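Local coordinates for 70 kDa protein (Xanthomonas sp., PDB 4B2N) that cleaves rubber processively as a dioxygenase that carries two covalently attached c-type hemes, at residues V527-D532 with S650-L655; I366-D371 with I656-T661; S392-Y397 with G639-T644; T350-I355 with G508-A513. All blocks are in the same frame, centred on the assembly; numbering follows the deposited sequence.

Contacts 1, 2 and 3 are buried; contact 4 is partly buried, with two exposed residues. Contacts 1 and 2 share helix 649-660: 650-655 meets 527-532 and 656-661 meets 366-371. Glu651, Ala654 and Leu655 also touch helix 357-369. Contacts 1 and 3 both touch the same heme c and are joined through Thr644. Contact 2 touches contact 3, where Tyr367 OH bonds to Gly395 O. The chemistry changes with place. Contact 3 is metal coordination, contact 1 combines one guanidinium bond with leucine packing, contact 2 is an aromatic cluster, and contact 4 is tryptophan packing that touches contact 2 through Tyr351 and Ile355.

Contact 1 of 4, residues V527-D532 with S650-L655; sequences VLKPSD and SERWAL. With HEC (heme c), chain D.
Leu528 and Arg652 meet where helix 524-528 ends beside helix 649-660. Arg652 NE donates to Leu528 O at 2.7 Å, and the bond is fairly straight (161°). The carbonyl oxygen lies at the edge of the guanidinium, close to its plane, but the donor stands well above the carbonyl plane. The arginine chain is extended from CG to NE, which carries the group across to the end of the shorter helix. On the heme side the packing is apolar. Leu528 CD1 rests on Leu655 CB at 4.0 Å, while Leu528 CD2 reaches methyl CMB of the heme at 3.7 Å. Leu655 CD1 touches heme CBB, also at 3.7 Å. This makes the contact part of the heme pocket wall in the cytochrome c-like region, where Val527 lies on the porphyrin as well. The outer side, at partly exposed Lys529, is more open and polar. Lys529 CD lies close over one face of the guanidinium, 3.2 Å from Arg652 NH1. Lys529 NZ remains 4.1 Å from Arg652 NH1. Asp649 forms a salt bridge with Arg652 NH1 and a long, weak ion pair with Lys529 NZ, and Arg652 NH2 bonds to Thr644 O.

Contact 2 of 4, residues I366-D371 with I656-T661; sequences IYHERD and IEYIKT
Tyr658 O takes two bonds from Thr661, a short one from OG1 and one from the backbone N at 2.9 Å. The hydroxyl lies in the carbonyl plane, on a lone pair. These bonds close the turn from Tyr658 to Thr661. From the start of this turn the Tyr658 ring reaches across to helix 357-369. There it forms an aromatic cluster with Tyr367 and His368. Tyr658 CE2 comes within 3.5 Å of Tyr367 CG and presses equally close on Tyr367 CB. The two ring planes are inclined at 59°. CG of Tyr658 is anti to its backbone N (chi1 176°), and this directs the ring to the neighbouring helix. Its hydroxyl OH meets His368 CE1 at 3.2 Å, near the imidazole plane. Tyr367 CD1 sits over the centre of one face of that imidazole. The nitrogens of His368 are held by Ala364 O and Tyr397 N, which fixes the rotation of the ring. ND1 would be the donor and NE2 the acceptor, consistent with a neutral imidazole. The hydroxyl of Tyr367 bonds to Gly395 O. The cluster therefore joins helices 357-369 and 649-660 and backs onto the short heme-binding helix 391-394, whose His394 touches Tyr367.

Contact 3 of 4, residues S392-Y397 with G639-T644; sequences SCHGVY and GGHDFT. With HEC (heme c), chain D.
His394 lies at the end of helix 391-394, just before Gly395 departs with positive phi, while His641 sits in a loop with left-handed backbone angles (phi 47°, psi 41°). Both side chains point into the gap between the segments, where the heme lies. Each NE2 binds the heme iron at 2.0 Å, from opposite faces of the porphyrin. The two NE2 atoms are 4.0 Å apart, the sum of the two bonds, so N-Fe-N is nearly straight. Cys393 SG is bonded to heme CAC at 2.0 Å. With Cys390 and His394 it completes the CXXCH motif of c-type cytochromes. The His394 ring is steadied at its far side by a hydrogen bond from ND1 to Pro504 O. His641 is steadied by packing: Phe643 CE1 lies over the centre of one imidazole face. The same atom is 3.4 Å from heme C1C, so the phenyl ring fills the angle between imidazole and porphyrin. With four porphyrin nitrogens and two axial histidines the iron is six-coordinate, leaving no position for dioxygen while both ligands stay bound. This is consistent with a role in electron transfer; the His394 side chain is about 12 Å from the other bound heme c.

Contact 4 of 4, residues T350-I355 with G508-A513; sequences TYPKTI and GAWATA
Tyr351, Pro352 and Trp510 make an aromatic and apolar packing contact between two loops. One loop joins helices 333-345 and 357-369; the other belongs to the cytochrome c-like region and precedes helix 524-528. Trp510 is buried and carries the contact. Its indole lies flat beneath the backbone of the first loop. Tyr351 turns its edge to the indole face in a T-shaped pair, with planes at 85° and centroids of the six-membered rings 5.3 Å apart. CD1 is the leading atom, 3.6 Å from Trp510 CE3. Tyr351 CA also lies over the six-membered ring, 3.9 Å from its centroid, as a CH-pi contact. Pro352 CD adds to the same face, 3.4 Å from Trp510 CH2. The opposite face is covered by Ala511 CB, so the indole is sandwiched. Trp510 CG stands between its own backbone N and carbonyl carbon (chi1 79°), and this places the ring between the two layers. Its NE1 bonds to Ala349 O, in the first loop just ahead of Thr350. Outside, Trp562 meets Tyr351, Pro352 and Lys353. No hydrogen bond joins 350-355 to 508-513. Between these segments the contact is apolar and pi packing on one indole; the bond to Ala349 O adds one polar tie between the loops and probably fixes how the indole is turned.

Contact 1 of 4, residues V527-D532 with S650-L655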
# COMPACT_ATOMS: atom_id res chain seq x y z
N VAL A 527 -6.83 -9.21 -16.49
CA VAL A 527 -6.73 -10.18 -15.41
C VAL A 527 -7.46 -11.45 -15.86
O VAL A 527 -6.97 -12.55 -15.63
CB VAL A 527 -7.36 -9.60 -14.14
CG1 VAL A 527 -7.39 -10.64 -13.03
CG2 VAL A 527 -6.57 -8.34 -13.71
N LEU A 528 -8.61 -11.25 -16.49
CA LEU A 528 -9.49 -12.37 -16.86
C LEU A 528 -9.06 -13.07 -18.13
O LEU A 528 -9.47 -14.20 -18.42
CB LEU A 528 -10.95 -11.89 -16.93
CG LEU A 528 -11.52 -11.58 -15.53
CD1 LEU A 528 -12.97 -11.21 -15.67
CD2 LEU A 528 -11.40 -12.72 -14.53
N LYS A 529 -8.23 -12.39 -18.93
CA LYS A 529 -7.79 -12.94 -20.20
C LYS A 529 -6.34 -12.65 -20.45
O LYS A 529 -6.02 -11.57 -21.01
CB LYS A 529 -8.65 -12.36 -21.27
CG LYS A 529 -8.47 -13.07 -22.57
CD LYS A 529 -9.84 -13.14 -23.16
CE LYS A 529 -9.84 -12.63 -24.53
NZ LYS A 529 -9.70 -13.80 -25.43
N PRO A 530 -5.45 -13.53 -19.94
CA PRO A 530 -4.00 -13.24 -19.94
C PRO A 530 -3.50 -12.81 -21.28
O PRO A 530 -2.67 -11.93 -21.36
CB PRO A 530 -3.39 -14.56 -19.51
CG PRO A 530 -4.39 -15.08 -18.56
CD PRO A 530 -5.72 -14.77 -19.19
N SER A 531 -4.07 -13.38 -22.35
CA SER A 531 -3.58 -13.11 -23.71
C SER A 531 -3.77 -11.66 -24.16
O SER A 531 -3.03 -11.20 -25.01
CB SER A 531 -4.23 -14.09 -24.67
OG SER A 531 -5.61 -13.77 -24.78
N ASP A 532 -4.72 -10.94 -23.54
CA ASP A 532 -4.98 -9.53 -23.81
C ASP A 532 -4.27 -8.53 -22.93
O ASP A 532 -4.59 -7.35 -22.97
CB ASP A 532 -6.47 -9.25 -23.73
CG ASP A 532 -7.22 -9.90 -24.91
OD1 ASP A 532 -6.51 -10.55 -25.71
OD2 ASP A 532 -8.44 -9.78 -25.05
N SER A 650 -17.76 -15.04 -22.84
CA SER A 650 -19.06 -14.79 -22.20
C SER A 650 -18.99 -14.81 -20.67
O SER A 650 -19.63 -13.97 -20.01
CB SER A 650 -20.14 -15.77 -22.65
OG SER A 650 -20.35 -15.50 -24.01
N GLU A 651 -18.27 -15.79 -20.14
CA GLU A 651 -18.01 -15.83 -18.69
C GLU A 651 -17.31 -14.58 -18.24
O GLU A 651 -17.70 -14.00 -17.22
CB GLU A 651 -17.23 -17.06 -18.31
CG GLU A 651 -18.11 -18.30 -18.29
CD GLU A 651 -17.27 -19.55 -18.23
OE1 GLU A 651 -16.17 -19.61 -18.84
OE2 GLU A 651 -17.74 -20.49 -17.57
N ARG A 652 -16.32 -14.13 -19.00
CA ARG A 652 -15.58 -12.87 -18.62
C ARG A 652 -16.45 -11.63 -18.54
O ARG A 652 -16.36 -10.87 -17.55
CB ARG A 652 -14.39 -12.64 -19.57
CG ARG A 652 -13.37 -13.77 -19.56
CD ARG A 652 -12.34 -13.61 -20.67
NE ARG A 652 -11.29 -14.60 -20.41
CZ ARG A 652 -10.96 -15.57 -21.25
NH1 ARG A 652 -11.66 -15.69 -22.37
NH2 ARG A 652 -10.03 -16.47 -20.93
N TRP A 653 -17.25 -11.34 -19.57
CA TRP A 653 -18.18 -10.20 -19.46
C TRP A 653 -19.14 -10.33 -18.29
O TRP A 653 -19.42 -9.30 -17.64
CB TRP A 653 -18.98 -10.03 -20.76
CG TRP A 653 -18.09 -9.67 -21.92
CD1 TRP A 653 -17.85 -10.41 -23.06
CD2 TRP A 653 -17.28 -8.44 -22.08
NE1 TRP A 653 -16.97 -9.77 -23.92
CE2 TRP A 653 -16.60 -8.57 -23.40
CE3 TRP A 653 -17.05 -7.32 -21.32
CZ2 TRP A 653 -15.73 -7.59 -23.88
CZ3 TRP A 653 -16.20 -6.33 -21.82
CH2 TRP A 653 -15.56 -6.45 -23.09
N ALA A 654 -19.62 -11.56 -17.98
CA ALA A 654 -20.55 -11.74 -16.85
C ALA A 654 -19.83 -11.44 -15.55
O ALA A 654 -20.38 -10.75 -14.66
CB ALA A 654 -21.15 -13.15 -16.80
N LEU A 655 -18.60 -11.94 -15.46
CA LEU A 655 -17.80 -11.72 -14.26
C LEU A 655 -17.49 -10.24 -14.12
O LEU A 655 -17.54 -9.72 -12.99
CB LEU A 655 -16.51 -12.50 -14.35
CG LEU A 655 -16.50 -14.00 -13.98
CD1 LEU A 655 -15.17 -14.55 -14.48
CD2 LEU A 655 -16.65 -14.21 -12.46
FE HEC D . -7.69 -13.41 -8.55
CHA HEC D . -5.51 -10.76 -8.13
CHB HEC D . -10.19 -11.25 -9.89
CHC HEC D . -9.67 -16.06 -9.43
CHD HEC D . -5.87 -15.28 -6.35
NA HEC D . -7.85 -11.41 -8.82
C1A HEC D . -6.79 -10.48 -8.74
C2A HEC D . -7.20 -9.16 -9.21
C3A HEC D . -8.58 -9.30 -9.72
C4A HEC D . -8.91 -10.70 -9.53
CMA HEC D . -9.43 -8.19 -10.29
CAA HEC D . -6.42 -7.85 -9.11
CBA HEC D . -6.76 -7.41 -7.63
CGA HEC D . -5.88 -6.22 -7.21
O1A HEC D . -4.97 -5.88 -8.01
O2A HEC D . -6.06 -5.54 -6.14
NB HEC D . -9.61 -13.58 -9.52
C1B HEC D . -10.48 -12.68 -9.98
C2B HEC D . -11.71 -13.20 -10.58
C3B HEC D . -11.52 -14.66 -10.45
C4B HEC D . -10.23 -14.76 -9.80
CMB HEC D . -12.85 -12.39 -11.16
CAB HEC D . -12.43 -15.77 -10.93
CBB HEC D . -12.53 -15.86 -12.32
NC HEC D . -7.85 -15.24 -7.91
C1C HEC D . -8.62 -16.30 -8.48
C2C HEC D . -8.29 -17.63 -8.00
C3C HEC D . -7.19 -17.40 -7.09
C4C HEC D . -6.89 -15.94 -7.13
CMC HEC D . -8.94 -18.95 -8.36
CAC HEC D . -6.48 -18.48 -6.34
CBC HEC D . -5.95 -19.59 -6.89
ND HEC D . -6.10 -13.07 -7.41
C1D HEC D . -5.43 -13.91 -6.64
C2D HEC D . -4.21 -13.43 -6.00
C3D HEC D . -4.08 -12.10 -6.53
C4D HEC D . -5.26 -11.99 -7.39
CMD HEC D . -3.29 -14.15 -5.04
CAD HEC D . -3.00 -11.09 -6.23
CBD HEC D . -1.99 -11.23 -7.38
CGD HEC D . -0.84 -10.26 -7.27
O1D HEC D . 0.34 -10.64 -7.30
O2D HEC D . -1.17 -9.10 -7.12

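Contact 2 of 4, residues I366-D371 with I656-T661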
# COMPACT_ATOMS: atom_id res chain seq x y z
N ILE A 366 -20.90 -17.50 -11.68
CA ILE A 366 -19.65 -17.95 -12.21
C ILE A 366 -18.64 -17.70 -11.11
O ILE A 366 -17.84 -18.58 -10.77
CB ILE A 366 -19.29 -17.17 -13.47
CG1 ILE A 366 -20.20 -17.59 -14.67
CG2 ILE A 366 -17.84 -17.49 -13.87
CD1 ILE A 366 -20.35 -16.45 -15.68
N TYR A 367 -18.68 -16.49 -10.55
CA TYR A 367 -17.71 -16.08 -9.49
C TYR A 367 -17.60 -17.19 -8.41
O TYR A 367 -16.49 -17.64 -8.06
CB TYR A 367 -18.11 -14.71 -8.89
CG TYR A 367 -17.14 -14.32 -7.76
CD1 TYR A 367 -17.28 -14.84 -6.51
CD2 TYR A 367 -16.08 -13.46 -7.99
CE1 TYR A 367 -16.37 -14.56 -5.50
CE2 TYR A 367 -15.18 -13.18 -7.00
CZ TYR A 367 -15.32 -13.72 -5.77
OH TYR A 367 -14.40 -13.43 -4.81
N HIS A 368 -18.74 -17.62 -7.89
CA HIS A 368 -18.79 -18.54 -6.75
C HIS A 368 -18.76 -20.02 -7.13
O HIS A 368 -18.43 -20.89 -6.30
CB HIS A 368 -20.06 -18.24 -5.98
CG HIS A 368 -20.04 -16.91 -5.29
ND1 HIS A 368 -20.46 -15.75 -5.89
CD2 HIS A 368 -19.58 -16.57 -4.02
CE1 HIS A 368 -20.31 -14.73 -5.01
NE2 HIS A 368 -19.80 -15.24 -3.86
N GLU A 369 -19.03 -20.34 -8.40
CA GLU A 369 -19.22 -21.76 -8.69
C GLU A 369 -18.41 -22.34 -9.80
O GLU A 369 -18.26 -23.56 -9.85
CB GLU A 369 -20.72 -22.08 -8.93
CG GLU A 369 -21.61 -21.72 -7.73
CD GLU A 369 -23.09 -22.00 -7.96
OE1 GLU A 369 -23.44 -22.80 -8.84
OE2 GLU A 369 -23.92 -21.42 -7.24
N ARG A 370 -17.89 -21.51 -10.71
CA ARG A 370 -17.22 -22.05 -11.90
C ARG A 370 -15.82 -22.51 -11.53
O ARG A 370 -15.01 -21.72 -11.04
CB ARG A 370 -17.19 -21.03 -13.05
CG ARG A 370 -17.25 -21.63 -14.47
CD ARG A 370 -15.96 -22.28 -14.93
NE ARG A 370 -15.67 -22.00 -16.35
CZ ARG A 370 -14.56 -22.39 -16.98
NH1 ARG A 370 -13.66 -23.12 -16.32
NH2 ARG A 370 -14.34 -22.08 -18.26
N ASP A 371 -15.53 -23.79 -11.73
CA ASP A 371 -14.20 -24.30 -11.43
C ASP A 371 -13.28 -23.93 -12.57
O ASP A 371 -13.51 -24.33 -13.69
CB ASP A 371 -14.24 -25.82 -11.25
CG ASP A 371 -12.88 -26.43 -10.85
OD1 ASP A 371 -11.76 -25.78 -10.92
OD2 ASP A 371 -12.94 -27.61 -10.47
N ILE A 656 -17.22 -9.54 -15.22
CA ILE A 656 -17.01 -8.08 -15.11
C ILE A 656 -18.23 -7.33 -14.63
O ILE A 656 -18.14 -6.44 -13.75
CB ILE A 656 -16.45 -7.48 -16.41
CG1 ILE A 656 -14.96 -7.83 -16.52
CG2 ILE A 656 -16.62 -5.97 -16.47
CD1 ILE A 656 -14.52 -7.87 -18.00
N GLU A 657 -19.39 -7.66 -15.18
CA GLU A 657 -20.61 -7.06 -14.73
C GLU A 657 -20.82 -7.33 -13.24
O GLU A 657 -21.27 -6.45 -12.50
CB GLU A 657 -21.78 -7.66 -15.52
CG GLU A 657 -22.90 -6.65 -15.54
CD GLU A 657 -22.61 -5.43 -16.39
OE1 GLU A 657 -21.56 -5.37 -17.09
OE2 GLU A 657 -23.40 -4.47 -16.30
N TYR A 658 -20.55 -8.56 -12.81
CA TYR A 658 -20.69 -8.86 -11.39
C TYR A 658 -19.74 -7.99 -10.52
O TYR A 658 -20.13 -7.46 -9.46
CB TYR A 658 -20.44 -10.34 -11.16
CG TYR A 658 -20.47 -10.70 -9.69
CD1 TYR A 658 -21.59 -10.37 -8.91
CD2 TYR A 658 -19.41 -11.37 -9.09
CE1 TYR A 658 -21.63 -10.69 -7.57
CE2 TYR A 658 -19.44 -11.70 -7.73
CZ TYR A 658 -20.57 -11.35 -7.00
OH TYR A 658 -20.68 -11.67 -5.70
N ILE A 659 -18.53 -7.78 -10.99
CA ILE A 659 -17.55 -7.02 -10.18
C ILE A 659 -17.99 -5.54 -10.02
O ILE A 659 -17.66 -4.86 -9.01
CB ILE A 659 -16.12 -7.16 -10.72
CG1 ILE A 659 -15.63 -8.61 -10.49
CG2 ILE A 659 -15.16 -6.13 -10.04
CD1 ILE A 659 -14.53 -9.05 -11.41
N LYS A 660 -18.68 -5.03 -11.05
CA LYS A 660 -19.32 -3.72 -10.96
C LYS A 660 -20.24 -3.58 -9.74
O LYS A 660 -20.37 -2.50 -9.23
CB LYS A 660 -20.11 -3.40 -12.26
CG LYS A 660 -19.25 -3.28 -13.49
CD LYS A 660 -20.14 -2.92 -14.70
CE LYS A 660 -19.39 -2.88 -16.03
NZ LYS A 660 -20.34 -2.75 -17.19
N THR A 661 -20.88 -4.68 -9.30
CA THR A 661 -21.76 -4.63 -8.17
C THR A 661 -21.02 -4.74 -6.83
O THR A 661 -21.65 -4.57 -5.78
CB THR A 661 -22.81 -5.74 -8.16
OG1 THR A 661 -22.17 -6.97 -8.02
CG2 THR A 661 -23.65 -5.80 -9.46

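Contact 3 of 4, residues S392-Y397 with G639-T644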
# COMPACT_ATOMS: atom_id res chain seq x y z
N SER A 392 -12.98 -19.26 -4.16
CA SER A 392 -12.04 -20.11 -3.42
C SER A 392 -10.75 -19.42 -3.01
O SER A 392 -9.96 -20.00 -2.30
CB SER A 392 -11.67 -21.40 -4.22
OG SER A 392 -10.95 -21.08 -5.41
N CYS A 393 -10.50 -18.21 -3.48
CA CYS A 393 -9.30 -17.46 -3.06
C CYS A 393 -9.74 -16.15 -2.56
O CYS A 393 -9.41 -15.76 -1.45
CB CYS A 393 -8.34 -17.19 -4.21
SG CYS A 393 -7.68 -18.76 -4.79
N HIS A 394 -10.48 -15.42 -3.40
CA HIS A 394 -10.79 -14.04 -3.06
C HIS A 394 -11.78 -13.85 -1.91
O HIS A 394 -11.73 -12.87 -1.15
CB HIS A 394 -11.27 -13.32 -4.30
CG HIS A 394 -10.18 -12.98 -5.23
ND1 HIS A 394 -9.40 -11.85 -5.09
CD2 HIS A 394 -9.78 -13.59 -6.38
CE1 HIS A 394 -8.53 -11.80 -6.12
NE2 HIS A 394 -8.74 -12.87 -6.91
N GLY A 395 -12.69 -14.79 -1.74
CA GLY A 395 -13.76 -14.58 -0.77
C GLY A 395 -15.15 -14.82 -1.33
O GLY A 395 -15.36 -14.70 -2.55
N VAL A 396 -16.09 -15.08 -0.43
CA VAL A 396 -17.51 -15.22 -0.80
C VAL A 396 -18.30 -13.92 -0.58
O VAL A 396 -18.34 -13.39 0.55
CB VAL A 396 -18.17 -16.33 0.06
CG1 VAL A 396 -19.66 -16.41 -0.23
CG2 VAL A 396 -17.50 -17.67 -0.19
N TYR A 397 -18.89 -13.39 -1.66
CA TYR A 397 -19.56 -12.10 -1.61
C TYR A 397 -21.06 -12.23 -1.58
O TYR A 397 -21.71 -11.38 -1.02
CB TYR A 397 -19.17 -11.18 -2.79
CG TYR A 397 -17.71 -10.83 -2.77
CD1 TYR A 397 -17.12 -10.31 -1.63
CD2 TYR A 397 -16.92 -11.08 -3.87
CE1 TYR A 397 -15.74 -10.05 -1.59
CE2 TYR A 397 -15.54 -10.87 -3.86
CZ TYR A 397 -14.96 -10.33 -2.72
OH TYR A 397 -13.62 -10.12 -2.73
N GLY A 639 2.68 -11.19 -15.90
CA GLY A 639 2.25 -12.61 -16.14
C GLY A 639 1.59 -13.13 -14.90
O GLY A 639 1.59 -12.46 -13.86
N GLY A 640 1.04 -14.34 -14.96
CA GLY A 640 0.44 -14.90 -13.75
C GLY A 640 -1.08 -14.78 -13.64
O GLY A 640 -1.75 -14.23 -14.53
N HIS A 641 -1.64 -15.36 -12.57
CA HIS A 641 -3.07 -15.41 -12.44
C HIS A 641 -3.65 -15.90 -13.78
O HIS A 641 -4.68 -15.41 -14.25
CB HIS A 641 -3.56 -13.99 -12.08
CG HIS A 641 -4.95 -13.95 -11.51
ND1 HIS A 641 -6.05 -14.03 -12.28
CD2 HIS A 641 -5.38 -13.78 -10.21
CE1 HIS A 641 -7.13 -13.89 -11.48
NE2 HIS A 641 -6.71 -13.75 -10.23
N ASP A 642 -2.99 -16.87 -14.36
CA ASP A 642 -3.28 -17.35 -15.72
C ASP A 642 -4.36 -18.38 -15.79
O ASP A 642 -4.81 -18.70 -16.91
CB ASP A 642 -2.03 -18.00 -16.31
CG ASP A 642 -0.97 -17.03 -16.57
OD1 ASP A 642 -1.19 -16.16 -17.43
OD2 ASP A 642 0.12 -17.11 -15.94
N PHE A 643 -4.77 -18.90 -14.63
CA PHE A 643 -5.90 -19.86 -14.58
C PHE A 643 -7.20 -19.26 -15.11
O PHE A 643 -8.12 -19.97 -15.41
CB PHE A 643 -6.11 -20.37 -13.18
CG PHE A 643 -5.84 -19.32 -12.11
CD1 PHE A 643 -6.77 -18.29 -11.85
CD2 PHE A 643 -4.67 -19.39 -11.39
CE1 PHE A 643 -6.48 -17.30 -10.87
CE2 PHE A 643 -4.34 -18.36 -10.42
CZ PHE A 643 -5.27 -17.38 -10.15
N THR A 644 -7.29 -17.94 -15.21
CA THR A 644 -8.45 -17.34 -15.88
C THR A 644 -8.57 -17.60 -17.41
O THR A 644 -9.60 -17.34 -18.03
CB THR A 644 -8.47 -15.86 -15.61
OG1 THR A 644 -7.24 -15.29 -16.06
CG2 THR A 644 -8.56 -15.63 -14.11
FE HEC D . -7.69 -13.41 -8.55
CHA HEC D . -5.51 -10.76 -8.13
CHB HEC D . -10.19 -11.25 -9.89
CHC HEC D . -9.67 -16.06 -9.43
CHD HEC D . -5.87 -15.28 -6.35
NA HEC D . -7.85 -11.41 -8.82
C1A HEC D . -6.79 -10.48 -8.74
C2A HEC D . -7.20 -9.16 -9.21
C3A HEC D . -8.58 -9.30 -9.72
C4A HEC D . -8.91 -10.70 -9.53
CMA HEC D . -9.43 -8.19 -10.29
CAA HEC D . -6.42 -7.85 -9.11
CBA HEC D . -6.76 -7.41 -7.63
CGA HEC D . -5.88 -6.22 -7.21
O1A HEC D . -4.97 -5.88 -8.01
O2A HEC D . -6.06 -5.54 -6.14
NB HEC D . -9.61 -13.58 -9.52
C1B HEC D . -10.48 -12.68 -9.98
C2B HEC D . -11.71 -13.20 -10.58
C3B HEC D . -11.52 -14.66 -10.45
C4B HEC D . -10.23 -14.76 -9.80
CMB HEC D . -12.85 -12.39 -11.16
CAB HEC D . -12.43 -15.77 -10.93
CBB HEC D . -12.53 -15.86 -12.32
NC HEC D . -7.85 -15.24 -7.91
C1C HEC D . -8.62 -16.30 -8.48
C2C HEC D . -8.29 -17.63 -8.00
C3C HEC D . -7.19 -17.40 -7.09
C4C HEC D . -6.89 -15.94 -7.13
CMC HEC D . -8.94 -18.95 -8.36
CAC HEC D . -6.48 -18.48 -6.34
CBC HEC D . -5.95 -19.59 -6.89
ND HEC D . -6.10 -13.07 -7.41
C1D HEC D . -5.43 -13.91 -6.64
C2D HEC D . -4.21 -13.43 -6.00
C3D HEC D . -4.08 -12.10 -6.53
C4D HEC D . -5.26 -11.99 -7.39
CMD HEC D . -3.29 -14.15 -5.04
CAD HEC D . -3.00 -11.09 -6.23
CBD HEC D . -1.99 -11.23 -7.38
CGD HEC D . -0.84 -10.26 -7.27
O1D HEC D . 0.34 -10.64 -7.30
O2D HEC D . -1.17 -9.10 -7.12

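Contact 4 of 4, residues T350-I355 with G508-A513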
# COMPACT_ATOMS: atom_id res chain seq x y z
N THR A 350 -19.07 3.33 -4.77
CA THR A 350 -19.96 2.44 -5.51
C THR A 350 -19.89 2.81 -6.98
O THR A 350 -19.64 3.95 -7.35
CB THR A 350 -21.43 2.51 -5.03
OG1 THR A 350 -21.89 3.87 -5.15
CG2 THR A 350 -21.57 2.04 -3.59
N TYR A 351 -20.12 1.84 -7.83
CA TYR A 351 -19.86 2.00 -9.26
C TYR A 351 -20.82 3.02 -9.81
O TYR A 351 -22.00 2.91 -9.50
CB TYR A 351 -20.15 0.67 -9.88
CG TYR A 351 -19.88 0.65 -11.35
CD1 TYR A 351 -18.57 0.53 -11.82
CD2 TYR A 351 -20.94 0.68 -12.27
CE1 TYR A 351 -18.29 0.52 -13.18
CE2 TYR A 351 -20.68 0.61 -13.64
CZ TYR A 351 -19.36 0.52 -14.08
OH TYR A 351 -19.10 0.45 -15.42
N PRO A 352 -20.32 4.05 -10.56
CA PRO A 352 -21.19 5.17 -10.91
C PRO A 352 -21.97 4.96 -12.24
O PRO A 352 -22.82 5.78 -12.59
CB PRO A 352 -20.21 6.36 -10.99
CG PRO A 352 -18.94 5.71 -11.49
CD PRO A 352 -18.96 4.25 -11.08
N LYS A 353 -21.71 3.87 -12.97
CA LYS A 353 -22.45 3.66 -14.24
C LYS A 353 -23.50 2.56 -14.20
O LYS A 353 -23.81 1.97 -13.14
CB LYS A 353 -21.47 3.52 -15.40
CG LYS A 353 -20.76 4.86 -15.50
CD LYS A 353 -19.96 5.11 -16.75
CE LYS A 353 -19.12 6.35 -16.42
NZ LYS A 353 -19.57 7.58 -17.09
N THR A 354 -24.08 2.31 -15.36
CA THR A 354 -25.17 1.38 -15.45
C THR A 354 -24.69 -0.07 -15.32
O THR A 354 -23.62 -0.45 -15.82
CB THR A 354 -25.95 1.62 -16.78
OG1 THR A 354 -26.86 0.54 -16.94
CG2 THR A 354 -24.99 1.58 -18.00
N ILE A 355 -25.48 -0.88 -14.64
CA ILE A 355 -25.18 -2.28 -14.45
C ILE A 355 -26.36 -3.09 -14.97
O ILE A 355 -27.50 -2.77 -14.65
CB ILE A 355 -24.97 -2.66 -12.98
CG1 ILE A 355 -23.77 -1.86 -12.42
CG2 ILE A 355 -24.69 -4.14 -12.85
CD1 ILE A 355 -23.43 -2.14 -10.97
N GLY A 508 -14.83 -2.79 -4.61
CA GLY A 508 -14.12 -1.51 -4.93
C GLY A 508 -13.18 -1.72 -6.11
O GLY A 508 -12.72 -0.77 -6.73
N ALA A 509 -12.92 -2.98 -6.47
CA ALA A 509 -11.88 -3.26 -7.46
C ALA A 509 -12.25 -2.69 -8.82
O ALA A 509 -11.39 -2.46 -9.65
CB ALA A 509 -11.67 -4.76 -7.60
N TRP A 510 -13.53 -2.47 -9.06
CA TRP A 510 -13.95 -1.77 -10.28
C TRP A 510 -13.18 -0.49 -10.55
O TRP A 510 -12.92 -0.09 -11.72
CB TRP A 510 -15.49 -1.54 -10.17
CG TRP A 510 -15.94 -0.36 -9.28
CD1 TRP A 510 -16.48 -0.43 -7.97
CD2 TRP A 510 -15.83 1.07 -9.55
NE1 TRP A 510 -16.76 0.80 -7.48
CE2 TRP A 510 -16.39 1.76 -8.35
CE3 TRP A 510 -15.43 1.83 -10.64
CZ2 TRP A 510 -16.50 3.11 -8.27
CZ3 TRP A 510 -15.50 3.22 -10.51
CH2 TRP A 510 -16.05 3.83 -9.37
N ALA A 511 -12.76 0.18 -9.46
CA ALA A 511 -12.20 1.51 -9.49
C ALA A 511 -10.67 1.56 -9.45
O ALA A 511 -10.05 2.66 -9.62
CB ALA A 511 -12.73 2.28 -8.28
N THR A 512 -10.04 0.45 -9.12
CA THR A 512 -8.63 0.47 -8.67
C THR A 512 -7.65 -0.02 -9.71
O THR A 512 -6.56 -0.49 -9.37
CB THR A 512 -8.45 -0.27 -7.34
OG1 THR A 512 -8.74 -1.67 -7.55
CG2 THR A 512 -9.44 0.24 -6.27
N ALA A 513 -7.98 0.08 -11.00
CA ALA A 513 -6.99 -0.31 -11.99
C ALA A 513 -5.74 0.68 -11.89
O ALA A 513 -5.87 1.81 -11.47
CB ALA A 513 -7.63 -0.27 -13.39